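Local coordinates for biofilm-associated surface protein (PDB 7C7U), which probably mediates staphylococcal biofilm formation as a calcium-binding, cell wall-anchored surface protein whose switching modulates functional amyloid assembly, at residues D232-Y243 and F315-R326. Sequence-based numbering, arbitrary orientation.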
loop_
_atom_site.group_PDB
_atom_site.type_symbol
_atom_site.label_atom_id
_atom_site.label_comp_id
_atom_site.label_asym_id
_atom_site.label_seq_id
_atom_site.Cartn_x
_atom_site.Cartn_y
_atom_site.Cartn_z
ATOM N N ASP A 232 7.380 3.403 16.643
ATOM C CA ASP A 232 8.277 4.496 17.022
ATOM C C ASP A 232 7.517 5.535 17.831
ATOM O O ASP A 232 6.600 6.174 17.308
ATOM C CB ASP A 232 8.894 5.185 15.807
ATOM C CG ASP A 232 9.785 4.266 14.981
ATOM O OD1 ASP A 232 10.379 3.327 15.536
ATOM O OD2 ASP A 232 9.898 4.510 13.766
ATOM N N GLN A 233 7.950 5.767 19.065
ATOM C CA GLN A 233 7.341 6.794 19.895
ATOM C C GLN A 233 8.220 8.043 19.901
ATOM O O GLN A 233 9.444 7.947 20.002
ATOM C CB GLN A 233 7.138 6.283 21.321
ATOM C CG GLN A 233 6.494 7.314 22.268
ATOM C CD GLN A 233 6.163 6.731 23.628
ATOM O OE1 GLN A 233 6.410 5.549 23.879
ATOM N NE2 GLN A 233 5.636 7.567 24.529
ATOM N N GLN A 234 7.598 9.209 19.758
ATOM C CA GLN A 234 8.278 10.487 19.932
ATOM C C GLN A 234 7.717 11.165 21.178
ATOM O O GLN A 234 6.502 11.155 21.395
ATOM C CB GLN A 234 8.066 11.410 18.725
ATOM C CG GLN A 234 8.173 10.731 17.352
ATOM C CD GLN A 234 9.602 10.585 16.835
ATOM O OE1 GLN A 234 10.527 11.206 17.344
ATOM N NE2 GLN A 234 9.777 9.755 15.808
ATOM N N ILE A 235 8.596 11.750 21.986
ATOM C CA ILE A 235 8.217 12.572 23.134
ATOM C C ILE A 235 8.878 13.932 22.937
ATOM O O ILE A 235 10.103 14.066 23.063
ATOM C CB ILE A 235 8.647 11.946 24.461
ATOM C CG1 ILE A 235 8.128 10.518 24.573
ATOM C CG2 ILE A 235 8.104 12.783 25.666
ATOM C CD1 ILE A 235 8.856 9.689 25.624
ATOM N N MET A 236 8.078 14.933 22.599
ATOM C CA MET A 236 8.588 16.272 22.412
ATOM C C MET A 236 8.856 16.911 23.773
ATOM O O MET A 236 8.095 16.718 24.733
ATOM C CB MET A 236 7.589 17.121 21.637
ATOM C CG MET A 236 7.337 16.654 20.207
ATOM S SD MET A 236 6.429 17.881 19.237
ATOM C CE MET A 236 6.392 19.229 20.433
ATOM N N LYS A 237 9.939 17.670 23.850
ATOM C CA LYS A 237 10.350 18.333 25.086
ATOM C C LYS A 237 9.788 19.743 25.173
ATOM O O LYS A 237 9.566 20.405 24.161
ATOM C CB LYS A 237 11.870 18.424 25.168
ATOM C CG LYS A 237 12.599 17.101 25.351
ATOM C CD LYS A 237 14.107 17.382 25.526
ATOM C CE LYS A 237 14.899 16.091 25.592
ATOM N NZ LYS A 237 16.344 16.372 25.849
ATOM N N ASN A 238 9.557 20.199 26.408
ATOM C CA ASN A 238 9.325 21.623 26.641
ATOM C C ASN A 238 10.618 22.426 26.650
ATOM O O ASN A 238 10.601 23.611 26.302
ATOM C CB ASN A 238 8.604 21.853 27.967
ATOM C CG ASN A 238 7.124 21.566 27.874
ATOM O OD1 ASN A 238 6.499 21.845 26.857
ATOM N ND2 ASN A 238 6.557 21.001 28.932
ATOM N N GLY A 239 11.724 21.824 27.082
ATOM C CA GLY A 239 12.982 22.549 27.163
ATOM C C GLY A 239 14.185 21.700 26.819
ATOM O O GLY A 239 14.267 21.118 25.718
ATOM N N ILE A 240 15.123 21.595 27.758
ATOM C CA ILE A 240 16.362 20.876 27.479
ATOM C C ILE A 240 16.568 19.777 28.510
ATOM O O ILE A 240 17.681 19.584 29.017
ATOM C CB ILE A 240 17.567 21.833 27.425
ATOM C CG1 ILE A 240 17.555 22.783 28.636
ATOM C CG2 ILE A 240 17.569 22.591 26.092
ATOM C CD1 ILE A 240 18.919 23.427 28.940
ATOM N N PHE A 241 15.496 19.030 28.781
ATOM C CA PHE A 241 15.498 17.957 29.764
ATOM C C PHE A 241 16.758 17.106 29.696
ATOM O O PHE A 241 17.247 16.758 28.616
ATOM C CB PHE A 241 14.270 17.058 29.560
ATOM C CG PHE A 241 14.299 15.819 30.397
ATOM C CD1 PHE A 241 14.038 15.882 31.760
ATOM C CD2 PHE A 241 14.607 14.598 29.831
ATOM C CE1 PHE A 241 14.072 14.736 32.533
ATOM C CE2 PHE A 241 14.641 13.448 30.602
ATOM C CZ PHE A 241 14.372 13.520 31.954
ATOM N N SER A 242 17.245 16.732 30.870
ATOM C CA SER A 242 18.389 15.843 31.003
ATOM C C SER A 242 18.011 14.755 32.002
ATOM O O SER A 242 17.600 15.065 33.132
ATOM C CB SER A 242 19.622 16.631 31.466
ATOM O OG SER A 242 20.805 15.920 31.204
ATOM N N TYR A 243 18.113 13.488 31.575
ATOM C CA TYR A 243 17.772 12.339 32.414
ATOM C C TYR A 243 18.999 11.916 33.218
ATOM O O TYR A 243 20.031 11.560 32.641
ATOM C CB TYR A 243 17.267 11.153 31.574
ATOM C CG TYR A 243 16.945 9.942 32.434
ATOM C CD1 TYR A 243 15.688 9.802 33.033
ATOM C CD2 TYR A 243 17.891 8.954 32.670
ATOM C CE1 TYR A 243 15.381 8.704 33.823
ATOM C CE2 TYR A 243 17.596 7.860 33.479
ATOM C CZ TYR A 243 16.340 7.744 34.052
ATOM O OH TYR A 243 16.032 6.663 34.843
ATOM N N PHE A 315 17.901 10.225 25.407
ATOM C CA PHE A 315 17.086 11.343 25.853
ATOM C C PHE A 315 17.559 12.688 25.318
ATOM O O PHE A 315 16.957 13.709 25.681
ATOM C CB PHE A 315 17.063 11.413 27.379
ATOM C CG PHE A 315 16.159 10.413 28.027
ATOM C CD1 PHE A 315 14.787 10.613 28.051
ATOM C CD2 PHE A 315 16.686 9.291 28.649
ATOM C CE1 PHE A 315 13.943 9.702 28.683
ATOM C CE2 PHE A 315 15.854 8.377 29.281
ATOM C CZ PHE A 315 14.475 8.582 29.300
ATOM N N ASN A 316 18.608 12.713 24.483
ATOM C CA ASN A 316 19.231 13.959 24.022
ATOM C C ASN A 316 19.457 14.917 25.197
ATOM O O ASN A 316 19.000 16.057 25.203
ATOM C CB ASN A 316 18.387 14.615 22.923
ATOM C CG ASN A 316 18.034 13.650 21.805
ATOM O OD1 ASN A 316 18.902 12.985 21.254
ATOM N ND2 ASN A 316 16.757 13.574 21.467
ATOM N N ASN A 317 20.152 14.424 26.214
ATOM C CA ASN A 317 20.329 15.181 27.452
ATOM C C ASN A 317 20.926 16.567 27.215
ATOM O O ASN A 317 21.947 16.724 26.531
ATOM C CB ASN A 317 21.195 14.384 28.426
ATOM C CG ASN A 317 20.470 13.177 28.982
ATOM O OD1 ASN A 317 19.236 13.170 29.081
ATOM N ND2 ASN A 317 21.227 12.141 29.347
ATOM N N ALA A 318 20.269 17.575 27.796
ATOM C CA ALA A 318 20.639 18.987 27.744
ATOM C C ALA A 318 20.496 19.587 26.354
ATOM O O ALA A 318 20.998 20.678 26.114
ATOM C CB ALA A 318 22.055 19.229 28.276
ATOM N N LEU A 319 19.818 18.896 25.424
ATOM C CA LEU A 319 19.460 19.386 24.108
ATOM C C LEU A 319 17.944 19.485 23.985
ATOM O O LEU A 319 17.219 18.772 24.676
ATOM C CB LEU A 319 19.993 18.462 23.005
ATOM C CG LEU A 319 21.513 18.473 22.798
ATOM C CD1 LEU A 319 21.962 17.243 22.029
ATOM C CD2 LEU A 319 21.976 19.743 22.087
ATOM N N PRO A 320 17.421 20.358 23.125
ATOM C CA PRO A 320 15.966 20.468 22.976
ATOM C C PRO A 320 15.346 19.408 22.074
ATOM O O PRO A 320 14.131 19.432 21.875
ATOM C CB PRO A 320 15.798 21.871 22.373
ATOM C CG PRO A 320 17.053 22.059 21.554
ATOM C CD PRO A 320 18.148 21.344 22.301
ATOM N N GLU A 321 16.126 18.445 21.592
ATOM C CA GLU A 321 15.659 17.542 20.547
ATOM C C GLU A 321 14.655 16.520 21.082
ATOM O O GLU A 321 14.801 15.994 22.188
ATOM C CB GLU A 321 16.850 16.819 19.918
ATOM C CG GLU A 321 17.967 17.769 19.478
ATOM C CD GLU A 321 19.209 17.045 18.978
ATOM O OE1 GLU A 321 19.419 15.869 19.353
ATOM O OE2 GLU A 321 19.974 17.657 18.198
ATOM N N THR A 322 13.656 16.208 20.252
ATOM C CA THR A 322 12.622 15.239 20.603
ATOM C C THR A 322 13.230 13.879 20.938
ATOM O O THR A 322 14.142 13.403 20.259
ATOM C CB THR A 322 11.635 15.123 19.433
ATOM O OG1 THR A 322 11.008 16.397 19.232
ATOM C CG2 THR A 322 10.549 14.080 19.705
ATOM N N VAL A 323 12.716 13.249 21.995
ATOM C CA VAL A 323 13.142 11.905 22.377
ATOM C C VAL A 323 12.426 10.880 21.492
ATOM O O VAL A 323 11.199 10.909 21.359
ATOM C CB VAL A 323 12.847 11.649 23.860
ATOM C CG1 VAL A 323 13.219 10.224 24.266
ATOM C CG2 VAL A 323 13.593 12.701 24.761
ATOM N N GLY A 324 13.181 9.960 20.907
ATOM C CA GLY A 324 12.616 8.866 20.123
ATOM C C GLY A 324 12.857 7.538 20.825
ATOM O O GLY A 324 13.909 7.333 21.431
ATOM N N VAL A 325 11.862 6.656 20.762
ATOM C CA VAL A 325 11.975 5.293 21.273
ATOM C C VAL A 325 11.409 4.352 20.211
ATOM O O VAL A 325 10.318 4.594 19.687
ATOM C CB VAL A 325 11.233 5.106 22.612
ATOM C CG1 VAL A 325 11.493 3.724 23.157
ATOM C CG2 VAL A 325 11.703 6.151 23.648
ATOM N N ARG A 326 12.151 3.304 19.872
ATOM C CA ARG A 326 11.705 2.359 18.844
ATOM C C ARG A 326 11.517 0.972 19.431
ATOM O O ARG A 326 12.438 0.413 20.042
ATOM C CB ARG A 326 12.687 2.287 17.681
ATOM C CG ARG A 326 12.371 1.134 16.700
ATOM C CD ARG A 326 13.191 1.281 15.414
ATOM N NE ARG A 326 12.603 2.291 14.532
ATOM C CZ ARG A 326 13.123 2.690 13.378
ATOM N NH1 ARG A 326 14.275 2.173 12.954
ATOM N NH2 ARG A 326 12.491 3.609 12.654
HETATM O O HOH W 1 11.493 18.240 21.579
HETATM O O HOH W 2 12.632 21.595 23.729
#
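Lys-237 runs straight from the end of its strand into the loop 315-322. Its CG stands anti to the carbonyl carbon (chi1 -68°) and the chain beyond is fully extended, carrying the ammonium into a cluster of backbone oxygens. NZ lies 2.7 Å from Phe-315 O and also bonds Asn-316 O and Leu-319 O. Phe-241 O of its own segment makes four oxygens for three N-H groups. The contact with Phe-315 O lies in the carbonyl plane, but Asn-316 O is met from above. Leu-319 N reaches this oxygen from the opposite face, closing the type II turn 316-319. The carbonyl dipoles probably offset the charge of this buried ammonium. Phe-241 turns an edge to Phe-315 in an offset edge-to-face pair, planes at 71°. Phe-241 CE2 lies 3.8 Å from Phe-315 CD1. Tyr-243 lies nearly parallel to Phe-315 but slid along it, and its CB sits over the Phe-315 face. Tyr-243 N is held by Asn-317 OD1 at 2.8 Å, from above the amide carbonyl plane.

Strands 228-237 and 323-331 are antiparallel neighbours in a five-stranded sheet. Gln-233 pairs with Val-325 and Ile-235 with Val-323, each through two backbone bonds, with all four side chains on one face. On the face of Asp-232 and Gln-234, Arg-326 NE meets Asp-232 OD1 side-on at 2.7 Å. Arg-326 NH2 completes the salt bridge to Asp-232 OD2 and also bonds Lys-283 O. Both donors lie on the syn side, somewhat out of the carboxylate plane, and the flat groups are 24° apart. Further along, one water accepts from Lys-237 N and donates to Pro-320 O.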